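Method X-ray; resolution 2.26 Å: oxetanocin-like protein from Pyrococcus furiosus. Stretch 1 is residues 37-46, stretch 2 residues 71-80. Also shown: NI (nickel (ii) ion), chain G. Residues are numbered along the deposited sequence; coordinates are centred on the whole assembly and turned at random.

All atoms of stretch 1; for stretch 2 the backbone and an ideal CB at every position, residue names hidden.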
ATOM      1  N   SER A  37      -5.539  10.567   3.541  1.00 17.74           N
ATOM      2  CA  SER A  37      -6.943  10.639   3.355  1.00 16.09           C
ATOM      3  C   SER A  37      -7.476  12.043   3.686  1.00 13.43           C
ATOM      4  O   SER A  37      -6.754  12.916   4.237  1.00 11.38           O
ATOM      5  CB  SER A  37      -7.613   9.571   4.220  1.00 17.98           C
ATOM      6  OG  SER A  37      -7.582   9.927   5.595  1.00 19.30           O
ATOM      7  N   VAL A  38      -8.748  12.246   3.353  1.00 11.65           N
ATOM      8  CA  VAL A  38      -9.416  13.502   3.655  1.00 14.43           C
ATOM      9  C   VAL A  38      -9.573  13.689   5.184  1.00 15.45           C
ATOM     10  O   VAL A  38      -9.508  14.820   5.698  1.00 17.19           O
ATOM     11  CB  VAL A  38     -10.755  13.608   2.932  1.00 15.87           C
ATOM     12  CG1 VAL A  38     -11.480  14.910   3.309  1.00 17.22           C
ATOM     13  CG2 VAL A  38     -10.537  13.551   1.441  1.00 17.48           C
ATOM     14  N   ALA A  39      -9.752  12.579   5.903  1.00 16.15           N
ATOM     15  CA  ALA A  39      -9.795  12.607   7.346  1.00 17.48           C
ATOM     16  C   ALA A  39      -8.449  12.951   7.976  1.00 16.18           C
ATOM     17  O   ALA A  39      -8.412  13.668   8.961  1.00 17.58           O
ATOM     18  CB  ALA A  39     -10.271  11.312   7.856  1.00 19.25           C
ATOM     19  N   ASP A  40      -7.367  12.394   7.439  1.00 15.91           N
ATOM     20  CA  ASP A  40      -5.979  12.723   7.836  1.00 16.48           C
ATOM     21  C   ASP A  40      -5.775  14.255   7.758  1.00 15.86           C
ATOM     22  O   ASP A  40      -5.292  14.908   8.685  1.00 12.47           O
ATOM     23  CB  ASP A  40      -4.980  12.044   6.875  1.00 19.68           C
ATOM     24  CG  ASP A  40      -4.703  10.577   7.203  1.00 22.13           C
ATOM     25  OD1 ASP A  40      -4.724  10.208   8.434  1.00 20.55           O
ATOM     26  OD2 ASP A  40      -4.469   9.793   6.205  1.00 14.08           O
ATOM     27  N   HIS A  41      -6.132  14.777   6.591  1.00 15.09           N
ATOM     28  CA  HIS A  41      -6.068  16.165   6.278  1.00 13.94           C
ATOM     29  C   HIS A  41      -6.896  17.000   7.224  1.00 14.78           C
ATOM     30  O   HIS A  41      -6.392  17.970   7.772  1.00 11.48           O
ATOM     31  CB  HIS A  41      -6.603  16.369   4.852  1.00 13.16           C
ATOM     32  CG  HIS A  41      -6.930  17.770   4.544  1.00 11.70           C
ATOM     33  ND1 HIS A  41      -5.992  18.774   4.593  1.00 12.42           N
ATOM     34  CD2 HIS A  41      -8.098  18.360   4.196  1.00 15.41           C
ATOM     35  CE1 HIS A  41      -6.557  19.923   4.271  1.00 10.19           C
ATOM     36  NE2 HIS A  41      -7.826  19.698   4.011  1.00 12.35           N
ATOM     37  N   SER A  42      -8.160  16.612   7.377  1.00 14.96           N
ATOM     38  CA  SER A  42      -9.129  17.315   8.201  1.00 18.95           C
ATOM     39  C   SER A  42      -8.820  17.318   9.681  1.00 20.13           C
ATOM     40  O   SER A  42      -9.132  18.312  10.379  1.00 19.82           O
ATOM     41  CB  SER A  42     -10.531  16.739   8.011  1.00 18.22           C
ATOM     42  OG  SER A  42     -10.985  16.946   6.709  1.00 22.67           O
ATOM     43  N   TYR A  43      -8.229  16.226  10.156  1.00 18.76           N
ATOM     44  CA  TYR A  43      -7.658  16.182  11.491  1.00 17.19           C
ATOM     45  C   TYR A  43      -6.638  17.294  11.745  1.00 20.23           C
ATOM     46  O   TYR A  43      -6.717  18.005  12.784  1.00 16.40           O
ATOM     47  CB  TYR A  43      -6.972  14.844  11.812  1.00 17.34           C
ATOM     48  CG  TYR A  43      -6.266  14.998  13.116  1.00 15.53           C
ATOM     49  CD1 TYR A  43      -7.005  15.096  14.304  1.00 18.39           C
ATOM     50  CD2 TYR A  43      -4.930  15.193  13.173  1.00 12.34           C
ATOM     51  CE1 TYR A  43      -6.387  15.331  15.513  1.00 17.04           C
ATOM     52  CE2 TYR A  43      -4.288  15.436  14.400  1.00 12.97           C
ATOM     53  CZ  TYR A  43      -5.049  15.499  15.558  1.00 16.90           C
ATOM     54  OH  TYR A  43      -4.480  15.755  16.767  1.00 18.23           O
ATOM     55  N   ARG A  44      -5.629  17.409  10.870  1.00 19.79           N
ATOM     56  CA  ARG A  44      -4.570  18.420  11.106  1.00 16.96           C
ATOM     57  C   ARG A  44      -5.060  19.848  10.862  1.00 17.48           C
ATOM     58  O   ARG A  44      -4.557  20.800  11.493  1.00 21.49           O
ATOM     59  CB  ARG A  44      -3.270  18.156  10.350  1.00 15.03           C
ATOM     60  CG  ARG A  44      -2.109  18.877  11.009  1.00 15.08           C
ATOM     61  CD  ARG A  44      -0.757  18.449  10.562  1.00 13.34           C
ATOM     62  NE  ARG A  44      -0.540  18.772   9.165  1.00 16.30           N
ATOM     63  CZ  ARG A  44       0.592  18.561   8.504  1.00 14.82           C
ATOM     64  NH1 ARG A  44       1.669  18.112   9.133  1.00 17.65           N
ATOM     65  NH2 ARG A  44       0.655  18.861   7.221  1.00 20.05           N
ATOM     66  N   VAL A  45      -6.042  20.004   9.987  1.00 15.28           N
ATOM     67  CA  VAL A  45      -6.711  21.314   9.813  1.00 20.20           C
ATOM     68  C   VAL A  45      -7.367  21.777  11.172  1.00 21.05           C
ATOM     69  O   VAL A  45      -7.204  22.941  11.569  1.00 19.25           O
ATOM     70  CB  VAL A  45      -7.768  21.300   8.653  1.00 17.09           C
ATOM     71  CG1 VAL A  45      -8.597  22.586   8.627  1.00 20.77           C
ATOM     72  CG2 VAL A  45      -7.082  21.122   7.324  1.00 21.01           C
ATOM     73  N   ALA A  46      -8.095  20.855  11.837  1.00 17.76           N
ATOM     74  CA  ALA A  46      -8.669  21.095  13.156  1.00 19.10           C
ATOM     75  C   ALA A  46      -7.579  21.427  14.144  1.00 21.36           C
ATOM     76  O   ALA A  46      -7.673  22.457  14.856  1.00 17.11           O
ATOM     77  CB  ALA A  46      -9.486  19.902  13.639  1.00 18.07           C
ATOM     78  N   UNK A  71     -16.260  24.286  12.264  1.00 21.97           N
ATOM     79  CA  UNK A  71     -16.071  24.518  10.824  1.00 22.25           C
ATOM     80  C   UNK A  71     -14.959  23.629  10.269  1.00 20.36           C
ATOM     81  O   UNK A  71     -15.111  23.057   9.214  1.00 19.73           O
ATOM     82  CB  UNK A  71     -15.747  25.989  10.557  1.00 22.25           C
ATOM     83  N   UNK A  72     -13.843  23.559  10.994  1.00 19.85           N
ATOM     84  CA  UNK A  72     -12.713  22.748  10.622  1.00 18.07           C
ATOM     85  C   UNK A  72     -13.079  21.248  10.465  1.00 19.01           C
ATOM     86  O   UNK A  72     -12.611  20.589   9.544  1.00 21.23           O
ATOM     87  CB  UNK A  72     -11.610  22.918  11.668  1.00 18.07           C
ATOM     88  N   UNK A  73     -13.920  20.767  11.371  1.00 20.55           N
ATOM     89  CA  UNK A  73     -14.438  19.419  11.382  1.00 24.49           C
ATOM     90  C   UNK A  73     -15.350  19.128  10.217  1.00 21.89           C
ATOM     91  O   UNK A  73     -15.208  18.072   9.575  1.00 23.75           O
ATOM     92  CB  UNK A  73     -15.182  19.159  12.693  1.00 24.49           C
ATOM     93  N   UNK A  74     -16.252  20.045   9.900  1.00 22.43           N
ATOM     94  CA  UNK A  74     -17.234  19.766   8.827  1.00 20.67           C
ATOM     95  C   UNK A  74     -16.751  20.210   7.434  1.00 21.50           C
ATOM     96  O   UNK A  74     -17.367  19.891   6.444  1.00 19.55           O
ATOM     97  CB  UNK A  74     -18.556  20.466   9.146  1.00 20.67           C
ATOM     98  N   UNK A  75     -15.631  20.925   7.350  1.00 21.32           N
ATOM     99  CA  UNK A  75     -15.376  21.694   6.136  1.00 22.98           C
ATOM    100  C   UNK A  75     -15.195  20.863   4.841  1.00 26.29           C
ATOM    101  O   UNK A  75     -15.565  21.331   3.759  1.00 22.20           O
ATOM    102  CB  UNK A  75     -14.122  22.542   6.358  1.00 22.98           C
ATOM    103  N   UNK A  76     -14.681  19.632   4.956  1.00 25.44           N
ATOM    104  CA  UNK A  76     -14.506  18.745   3.805  1.00 20.55           C
ATOM    105  C   UNK A  76     -15.389  17.501   3.915  1.00 22.40           C
ATOM    106  O   UNK A  76     -15.225  16.566   3.137  1.00 20.47           O
ATOM    107  CB  UNK A  76     -13.038  18.333   3.675  1.00 20.55           C
ATOM    108  N   UNK A  77     -16.370  17.525   4.823  1.00 17.43           N
ATOM    109  CA  UNK A  77     -17.235  16.380   5.034  1.00 22.80           C
ATOM    110  C   UNK A  77     -18.151  16.061   3.827  1.00 27.32           C
ATOM    111  O   UNK A  77     -18.519  14.898   3.610  1.00 25.26           O
ATOM    112  CB  UNK A  77     -18.090  16.627   6.278  1.00 22.80           C
ATOM    113  N   UNK A  78     -18.492  17.093   3.043  1.00 23.92           N
ATOM    114  CA  UNK A  78     -19.194  16.910   1.780  1.00 25.38           C
ATOM    115  C   UNK A  78     -18.438  16.055   0.754  1.00 22.90           C
ATOM    116  O   UNK A  78     -19.049  15.504  -0.179  1.00 19.81           O
ATOM    117  CB  UNK A  78     -19.490  18.282   1.170  1.00 25.38           C
ATOM    118  N   UNK A  79     -17.121  15.932   0.948  1.00 22.19           N
ATOM    119  CA  UNK A  79     -16.289  15.076   0.114  1.00 23.99           C
ATOM    120  C   UNK A  79     -16.520  13.585   0.369  1.00 24.20           C
ATOM    121  O   UNK A  79     -16.179  12.769  -0.471  1.00 24.71           O
ATOM    122  CB  UNK A  79     -14.814  15.413   0.344  1.00 23.99           C
ATOM    123  N   UNK A  80     -17.128  13.241   1.511  1.00 21.97           N
ATOM    124  CA  UNK A  80     -17.596  11.895   1.764  1.00 19.53           C
ATOM    125  C   UNK A  80     -18.531  11.421   0.673  1.00 16.67           C
ATOM    126  O   UNK A  80     -18.544  10.253   0.339  1.00 22.06           O
ATOM    127  CB  UNK A  80     -18.293  11.821   3.124  1.00 19.53           C
TER
HETATM  128 NI    NI G 201      -9.617  20.896   3.417  1.00 32.09          NI

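Position 71 has helical backbone angles and an ideal CB with nothing of stretch 1 within 5.5 Å, so this contact leaves its choice open. The deposited residue is Ile71, in m with chi2 in t, which does not touch the first helix.

Position 72 is far more restrictive. Its CA lies 5.1 Å from the CA of Ala46, and its CB points toward stretch 1, 3.8 Å from Ala46 CA and 4.3 Å from Val45 CG1. Such close backbones favour a small residue, alanine, glycine or perhaps serine. It is Ala72: its CB rests 4.2 Å from Ala46 CB, two methyls letting the helices pack closely.

At 73 and 74 the CA-to-CB bonds point away, so stretch 1 asks for little and many side chains would fit. Ile73 nevertheless has some surface covered by the first helix, whereas Ile74 has none; it opens the type I turn that runs to 77.

Position 75 looks unpromising at first, since its CB points sideways with nothing of stretch 1 within 5.5 Å. The nickel decides the reading. His41 NE2 binds the ion at 2.2 Å, and a long side chain with a donor atom at its end could swing in from 75: histidine fits well, and glutamate might also be considered. His75 is found, with chi1 at 89° and NE2 2.3 Å from the nickel. Its other nitrogen is used too, ND1 donating to Ala72 O at 2.7 Å, which helps orient the ring. On the way to the metal, His75 CE1 passes 3.7 Å from Val45 CG1. The two imidazoles meet obliquely, planes at 66°, as they converge on one ion.

At 76 the CB points toward stretch 1, 3.8 Å from Val38 CG1 and 3.9 Å from Ser42 OG, on the nickel's side of the backbone. A short ligand is indicated, aspartate above all, though asparagine or cysteine could be imagined. Asp76, in m, places OD2 2.1 Å from the nickel. That oxygen also lies 3.2 Å from His41 CD2, at the edge of the ring, a closeness that follows from sharing the metal. Elsewhere at this position, one water accepts from Asp76 N and donates to Ser42 OG and to Ile73 O, while the Ser42 hydroxyl itself donates to Val38 O. Polar atoms of the two stretches are thus joined through solvent, with no direct hydrogen bond between them.

Position 77 turns its CB away, leaving the choice to other surroundings; Leu77 closes the first turn, its N donating to Ile74 O at 3.0 Å. Position 78 offers stretch 1 no contact, and its phi/psi of -60/-20 would not demand glycine, yet Gly78 is deposited.

Position 79 points toward Val38, its CB 4.5 Å from CG1, so an apolar residue or a long chain with an aliphatic stem would suit. Glu79, in m, brings its carboxylate rather than its stem nearest, OE1 lying 3.6 Å from Val38 CG1, a van der Waals contact. Position 80 points sideways beyond reach, so stretch 1 sets no limit and any helix-compatible residue would serve; Ala80 carries the helix onward.

Stretch 2 71-80: IAIIHDLGEA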
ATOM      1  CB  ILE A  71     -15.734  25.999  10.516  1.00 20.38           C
ATOM      2  CG1 ILE A  71     -16.938  26.915  10.811  1.00 20.90           C
ATOM      3  CG2 ILE A  71     -15.237  26.160   9.058  1.00 21.85           C
ATOM      4  CD1 ILE A  71     -16.578  28.415  10.865  1.00 22.69           C
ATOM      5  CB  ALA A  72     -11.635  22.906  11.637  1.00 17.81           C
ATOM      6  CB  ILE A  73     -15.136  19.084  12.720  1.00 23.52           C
ATOM      7  CG1 ILE A  73     -14.106  19.007  13.824  1.00 21.67           C
ATOM      8  CG2 ILE A  73     -15.864  17.711  12.640  1.00 27.21           C
ATOM      9  CD1 ILE A  73     -14.714  19.125  15.206  1.00 24.21           C
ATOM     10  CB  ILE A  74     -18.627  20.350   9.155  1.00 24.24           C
ATOM     11  CG1 ILE A  74     -18.594  21.875   9.278  1.00 28.10           C
ATOM     12  CG2 ILE A  74     -19.167  19.734  10.494  1.00 24.27           C
ATOM     13  CD1 ILE A  74     -18.738  22.628   8.012  1.00 29.58           C
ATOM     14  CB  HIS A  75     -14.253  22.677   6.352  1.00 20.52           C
ATOM     15  CG  HIS A  75     -12.913  22.123   6.052  1.00 23.61           C
ATOM     16  ND1 HIS A  75     -12.229  21.325   6.937  1.00 24.36           N
ATOM     17  CD2 HIS A  75     -12.146  22.209   4.944  1.00 23.36           C
ATOM     18  CE1 HIS A  75     -11.093  20.939   6.389  1.00 25.38           C
ATOM     19  NE2 HIS A  75     -11.007  21.474   5.187  1.00 26.11           N
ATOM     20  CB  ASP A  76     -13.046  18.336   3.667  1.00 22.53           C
ATOM     21  CG  ASP A  76     -12.200  19.407   3.007  1.00 24.12           C
ATOM     22  OD1 ASP A  76     -12.756  20.381   2.497  1.00 26.91           O
ATOM     23  OD2 ASP A  76     -10.959  19.284   2.983  1.00 26.55           O
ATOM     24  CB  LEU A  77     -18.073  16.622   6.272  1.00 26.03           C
ATOM     25  CG  LEU A  77     -18.872  15.471   6.866  1.00 30.45           C
ATOM     26  CD1 LEU A  77     -18.069  14.119   6.952  1.00 29.95           C
ATOM     27  CD2 LEU A  77     -19.346  15.936   8.246  1.00 32.06           C
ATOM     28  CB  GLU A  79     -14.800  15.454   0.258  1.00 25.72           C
ATOM     29  CG  GLU A  79     -14.579  16.902  -0.119  1.00 22.31           C
ATOM     30  CD  GLU A  79     -13.133  17.342  -0.237  1.00 23.51           C
ATOM     31  OE1 GLU A  79     -12.196  16.677   0.281  1.00 25.48           O
ATOM     32  OE2 GLU A  79     -12.948  18.410  -0.834  1.00 19.21           O
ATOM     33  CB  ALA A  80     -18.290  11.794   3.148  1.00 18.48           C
TER
HETATM   34  O   HOH W   1     -13.723  18.014   7.164  1.00 19.00           O
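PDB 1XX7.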